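Local coordinates for Atp-dependent DNA ligase (Psychromonas sp., PDB 4D05), which probably seals nicks in DNA at the expense of ATP, passing through an enzyme-adenylate intermediate of which the bound AMP is part, at residues T51-D63 against K113-L126. Residues are numbered along the deposited sequence; the frame is centred on the assembly and turned at random. Where two conformers were deposited one is given.
With SO4 (sulfate ion), chain G.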
loop_
_atom_site.group_PDB
_atom_site.type_symbol
_atom_site.label_atom_id
_atom_site.label_comp_id
_atom_site.label_asym_id
_atom_site.label_seq_id
_atom_site.Cartn_x
_atom_site.Cartn_y
_atom_site.Cartn_z
ATOM N N THR A 51 -1.827 22.363 17.910
ATOM C CA THR A 51 -0.788 22.312 18.927
ATOM C C THR A 51 -1.007 21.172 19.914
ATOM O O THR A 51 -0.069 20.480 20.286
ATOM C CB THR A 51 -0.779 23.632 19.693
ATOM O OG1 THR A 51 -0.537 24.663 18.757
ATOM C CG2 THR A 51 0.283 23.627 20.707
ATOM N N TRP A 52 -2.241 20.985 20.363
ATOM C CA TRP A 52 -2.535 19.931 21.335
ATOM C C TRP A 52 -2.342 18.531 20.748
ATOM O O TRP A 52 -2.163 17.549 21.494
ATOM C CB TRP A 52 -3.966 20.085 21.905
ATOM C CG TRP A 52 -5.014 20.374 20.856
ATOM C CD1 TRP A 52 -5.493 21.604 20.505
ATOM C CD2 TRP A 52 -5.691 19.424 20.008
ATOM N NE1 TRP A 52 -6.417 21.483 19.518
ATOM C CE2 TRP A 52 -6.572 20.158 19.202
ATOM C CE3 TRP A 52 -5.665 18.033 19.888
ATOM C CZ2 TRP A 52 -7.405 19.556 18.256
ATOM C CZ3 TRP A 52 -6.514 17.431 18.940
ATOM C CH2 TRP A 52 -7.366 18.194 18.154
ATOM N N PHE A 53 -2.384 18.413 19.426
ATOM C CA PHE A 53 -2.175 17.103 18.789
ATOM C C PHE A 53 -0.699 16.691 18.863
ATOM O O PHE A 53 -0.379 15.543 19.140
ATOM C CB PHE A 53 -2.633 17.158 17.336
ATOM C CG PHE A 53 -2.602 15.822 16.639
ATOM C CD1 PHE A 53 -3.686 14.934 16.761
ATOM C CD2 PHE A 53 -1.518 15.452 15.857
ATOM C CE1 PHE A 53 -3.640 13.698 16.131
ATOM C CE2 PHE A 53 -1.495 14.218 15.235
ATOM C CZ PHE A 53 -2.553 13.349 15.378
ATOM N N ILE A 54 0.200 17.649 18.652
ATOM C CA ILE A 54 1.629 17.338 18.569
ATOM C C ILE A 54 2.407 17.703 19.842
ATOM O O ILE A 54 3.585 17.393 19.950
ATOM C CB ILE A 54 2.284 18.065 17.401
ATOM C CG1 ILE A 54 2.206 19.586 17.620
ATOM C CG2 ILE A 54 1.667 17.614 16.035
ATOM C CD1 ILE A 54 3.036 20.408 16.609
ATOM N N ALA A 55 1.756 18.368 20.795
ATOM C CA ALA A 55 2.461 18.945 21.938
ATOM C C ALA A 55 3.351 17.981 22.728
ATOM O O ALA A 55 4.416 18.378 23.219
ATOM C CB ALA A 55 1.476 19.598 22.880
ATOM N N SER A 56 2.900 16.735 22.863
ATOM C CA SER A 56 3.620 15.755 23.656
ATOM C C SER A 56 4.739 15.038 22.894
ATOM O O SER A 56 5.531 14.311 23.480
ATOM C CB SER A 56 2.629 14.700 24.133
ATOM O OG SER A 56 2.189 13.956 22.987
ATOM N N PHE A 57 4.760 15.183 21.576
ATOM C CA PHE A 57 5.638 14.366 20.738
ATOM C C PHE A 57 7.103 14.621 21.080
ATOM O O PHE A 57 7.499 15.759 21.377
ATOM C CB PHE A 57 5.444 14.678 19.238
ATOM C CG PHE A 57 4.147 14.166 18.635
ATOM C CD1 PHE A 57 3.118 13.630 19.415
ATOM C CD2 PHE A 57 3.986 14.233 17.272
ATOM C CE1 PHE A 57 1.935 13.189 18.811
ATOM C CE2 PHE A 57 2.833 13.818 16.648
ATOM C CZ PHE A 57 1.786 13.276 17.417
ATOM N N PRO A 58 7.922 13.578 21.032
ATOM C CA PRO A 58 9.372 13.727 21.197
ATOM C C PRO A 58 9.980 14.405 19.963
ATOM O O PRO A 58 9.314 14.499 18.941
ATOM C CB PRO A 58 9.854 12.284 21.303
ATOM C CG PRO A 58 8.883 11.520 20.482
ATOM C CD PRO A 58 7.546 12.190 20.729
ATOM N N THR A 59 11.202 14.906 20.070
ATOM C CA THR A 59 11.803 15.620 18.962
ATOM C C THR A 59 12.518 14.671 17.995
ATOM O O THR A 59 13.000 15.084 16.939
ATOM C CB THR A 59 12.696 16.789 19.412
ATOM O OG1 THR A 59 13.584 16.346 20.424
ATOM C CG2 THR A 59 11.835 17.922 19.995
ATOM N N THR A 60 12.559 13.383 18.341
ATOM C CA THR A 60 13.088 12.365 17.430
ATOM C C THR A 60 12.248 12.389 16.154
ATOM O O THR A 60 11.023 12.414 16.226
ATOM C CB THR A 60 12.962 10.990 18.068
ATOM O OG1 THR A 60 13.672 10.981 19.318
ATOM C CG2 THR A 60 13.510 9.918 17.168
ATOM N N ALA A 61 12.883 12.428 14.988
ATOM C CA ALA A 61 12.118 12.366 13.743
ATOM C C ALA A 61 11.415 11.025 13.608
ATOM O O ALA A 61 11.962 9.985 13.965
ATOM C CB ALA A 61 13.020 12.597 12.565
HETATM N N MSE A 62 10.191 11.072 13.099
HETATM C CA MSE A 62 9.366 9.880 12.973
HETATM C C MSE A 62 8.610 9.837 11.636
HETATM O O MSE A 62 8.165 10.861 11.139
HETATM C CB MSE A 62 8.313 9.808 14.130
HETATM C CG MSE A 62 8.972 9.807 15.561
HETATM SE SE MSE A 62 7.637 9.671 16.964
HETATM C CE MSE A 62 7.045 11.530 16.905
ATOM N N ASP A 63 8.460 8.634 11.086
ATOM C CA ASP A 63 7.666 8.380 9.888
ATOM C C ASP A 63 6.434 7.591 10.287
ATOM O O ASP A 63 6.560 6.624 10.981
ATOM C CB ASP A 63 8.465 7.521 8.937
ATOM C CG ASP A 63 8.823 8.218 7.691
ATOM O OD1 ASP A 63 9.567 9.209 7.750
ATOM O OD2 ASP A 63 8.392 7.747 6.624
ATOM N N LYS A 113 13.266 1.406 20.031
ATOM C CA LYS A 113 13.198 2.818 20.392
ATOM C C LYS A 113 11.774 3.365 20.236
ATOM O O LYS A 113 11.302 4.097 21.098
ATOM C CB LYS A 113 14.193 3.652 19.605
ATOM C CG LYS A 113 14.234 5.090 20.064
ATOM C CD LYS A 113 15.365 5.847 19.450
ATOM C CE LYS A 113 15.399 7.251 19.954
ATOM N NZ LYS A 113 16.608 7.982 19.482
HETATM N N MSE A 114 11.114 3.037 19.130
HETATM C CA MSE A 114 9.764 3.526 18.914
HETATM C C MSE A 114 8.813 3.092 20.031
HETATM O O MSE A 114 7.967 3.880 20.467
HETATM C CB MSE A 114 9.223 3.031 17.557
HETATM C CG MSE A 114 9.854 3.725 16.403
HETATM SE SE MSE A 114 8.902 3.354 14.695
HETATM C CE MSE A 114 9.545 1.571 14.453
ATOM N N GLN A 115 8.944 1.846 20.496
ATOM C CA GLN A 115 8.084 1.337 21.581
ATOM C C GLN A 115 8.246 2.232 22.803
ATOM O O GLN A 115 7.268 2.609 23.418
ATOM C CB GLN A 115 8.415 -0.110 21.973
ATOM C CG GLN A 115 8.131 -1.131 20.871
ATOM C CD GLN A 115 8.585 -2.580 21.190
ATOM O OE1 GLN A 115 9.773 -2.849 21.409
ATOM N NE2 GLN A 115 7.637 -3.526 21.117
ATOM N N THR A 116 9.487 2.554 23.143
ATOM C CA THR A 116 9.773 3.448 24.265
ATOM C C THR A 116 9.236 4.854 24.051
ATOM O O THR A 116 8.626 5.422 24.942
ATOM C CB THR A 116 11.281 3.490 24.568
ATOM O OG1 THR A 116 11.711 2.194 24.991
ATOM C CG2 THR A 116 11.557 4.442 25.697
ATOM N N LEU A 117 9.472 5.424 22.875
ATOM C CA LEU A 117 8.970 6.754 22.564
ATOM C C LEU A 117 7.441 6.824 22.739
ATOM O O LEU A 117 6.912 7.749 23.361
ATOM C CB LEU A 117 9.346 7.157 21.137
ATOM C CG LEU A 117 10.831 7.379 20.835
ATOM C CD1 LEU A 117 10.968 7.677 19.350
ATOM C CD2 LEU A 117 11.417 8.498 21.678
ATOM N N VAL A 118 6.726 5.843 22.182
ATOM C CA VAL A 118 5.278 5.830 22.301
ATOM C C VAL A 118 4.811 5.690 23.757
ATOM O O VAL A 118 3.901 6.419 24.203
ATOM C CB VAL A 118 4.661 4.747 21.368
ATOM C CG1 VAL A 118 3.189 4.533 21.689
ATOM C CG2 VAL A 118 4.873 5.128 19.904
ATOM N N THR A 119 5.429 4.774 24.498
ATOM C CA THR A 119 5.047 4.541 25.909
ATOM C C THR A 119 5.312 5.776 26.777
ATOM O O THR A 119 4.445 6.201 27.590
ATOM C CB THR A 119 5.748 3.273 26.466
ATOM O OG1 THR A 119 5.369 2.134 25.676
ATOM C CG2 THR A 119 5.300 3.021 27.900
ATOM N N ASP A 120 6.464 6.393 26.571
ATOM C CA ASP A 120 6.874 7.575 27.361
ATOM C C ASP A 120 5.996 8.793 27.044
ATOM O O ASP A 120 5.643 9.561 27.907
ATOM C CB ASP A 120 8.342 7.922 27.088
ATOM C CG ASP A 120 9.316 6.939 27.753
ATOM O OD1 ASP A 120 8.865 6.058 28.528
ATOM O OD2 ASP A 120 10.535 7.044 27.501
ATOM N N THR A 121 5.657 8.973 25.782
ATOM C CA THR A 121 4.811 10.074 25.371
ATOM C C THR A 121 3.397 9.911 25.964
ATOM O O THR A 121 2.795 10.891 26.402
ATOM C CB THR A 121 4.758 10.144 23.817
ATOM O OG1 THR A 121 6.076 10.379 23.307
ATOM C CG2 THR A 121 3.841 11.235 23.348
ATOM N N ASN A 122 2.885 8.678 25.969
ATOM C CA ASN A 122 1.595 8.343 26.584
ATOM C C ASN A 122 0.473 9.233 26.107
ATOM O O ASN A 122 -0.316 9.758 26.897
ATOM C CB ASN A 122 1.695 8.401 28.120
ATOM C CG ASN A 122 0.549 7.671 28.808
ATOM O OD1 ASN A 122 0.033 6.683 28.308
ATOM N ND2 ASN A 122 0.146 8.168 29.953
ATOM N N SER A 123 0.391 9.409 24.796
ATOM C CA SER A 123 -0.644 10.251 24.207
ATOM C C SER A 123 -1.582 9.439 23.330
ATOM O O SER A 123 -1.126 8.538 22.617
ATOM C CB SER A 123 0.009 11.324 23.357
ATOM O OG SER A 123 -0.930 12.019 22.595
ATOM N N PRO A 124 -2.888 9.761 23.357
ATOM C CA PRO A 124 -3.783 9.104 22.409
ATOM C C PRO A 124 -3.396 9.353 20.955
ATOM O O PRO A 124 -3.758 8.549 20.081
ATOM C CB PRO A 124 -5.147 9.745 22.717
ATOM C CG PRO A 124 -4.805 11.096 23.254
ATOM C CD PRO A 124 -3.580 10.837 24.092
ATOM N N TYR A 125 -2.659 10.428 20.686
ATOM C CA TYR A 125 -2.416 10.856 19.306
ATOM C C TYR A 125 -1.171 10.207 18.695
ATOM O O TYR A 125 -0.925 10.360 17.504
ATOM C CB TYR A 125 -2.284 12.377 19.244
ATOM C CG TYR A 125 -3.351 13.107 19.991
ATOM C CD1 TYR A 125 -4.697 12.893 19.714
ATOM C CD2 TYR A 125 -3.017 14.014 20.992
ATOM C CE1 TYR A 125 -5.689 13.563 20.434
ATOM C CE2 TYR A 125 -3.985 14.677 21.709
ATOM C CZ TYR A 125 -5.321 14.451 21.428
ATOM O OH TYR A 125 -6.296 15.101 22.142
ATOM N N LEU A 126 -0.403 9.467 19.500
ATOM C CA LEU A 126 0.848 8.853 19.019
ATOM C C LEU A 126 0.872 7.392 19.412
ATOM O O LEU A 126 0.819 7.039 20.606
ATOM C CB LEU A 126 2.098 9.552 19.582
ATOM C CG LEU A 126 3.454 9.021 19.107
ATOM C CD1 LEU A 126 3.671 9.363 17.634
ATOM C CD2 LEU A 126 4.604 9.586 19.931
HETATM S S SO4 G . 16.874 11.191 15.685
HETATM O O1 SO4 G . 16.867 11.197 17.169
HETATM O O2 SO4 G . 18.221 11.670 15.294
HETATM O O3 SO4 G . 16.698 9.756 15.190
HETATM O O4 SO4 G . 15.829 12.140 15.142
HETATM O O HOH W 1 16.392 11.053 19.232
#
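Tyr125 lays its CB over one face of the Phe53 ring, 3.9 Å from the centroid, and its own ring slants across Phe53 with the planes at 34°. Farther out, Tyr125 OH reaches CE3 of Trp52 at 3.8 Å, completing a three-ring aromatic cluster. With chi1 at -47°, CG of Tyr125 sits beside its backbone N, and this sends the ring out to Trp52 while CB stays on Phe53. Replaced by an alanine, Tyr125 would probably leave a gap beside Phe53 and set the Trp52 indole free to turn.

Next along, Leu126 splits its branches: CD1 meets SE of selenomethionine Met62 at 4.0 Å, and CD2 meets CD of Pro58. Its CD1 also lies over one face of the Phe57 ring, whose opposite face is covered by Ile54 CA. Thr121 OG1 touches CD of Pro58 at 3.5 Å while it donates to Leu117 O one helical turn back. Leu117 CD2 packs on Pro58 CB, and a water links Thr60 OG1 to Lys113 NZ.

Behind this layer, Ser123 OG accepts a hydrogen bond from Tyr125 N at 3.0 Å, closing an ST turn. Trp34 and Trp90 meet Phe57 and Phe53 edge-to-face. The contact joins the end of helix 107-121 and the turn leading into strand 126-128 to helix 51-54 and the loop into strand 62-67, at the periphery of the ligase's nucleotidyltransferase (adenylation) domain.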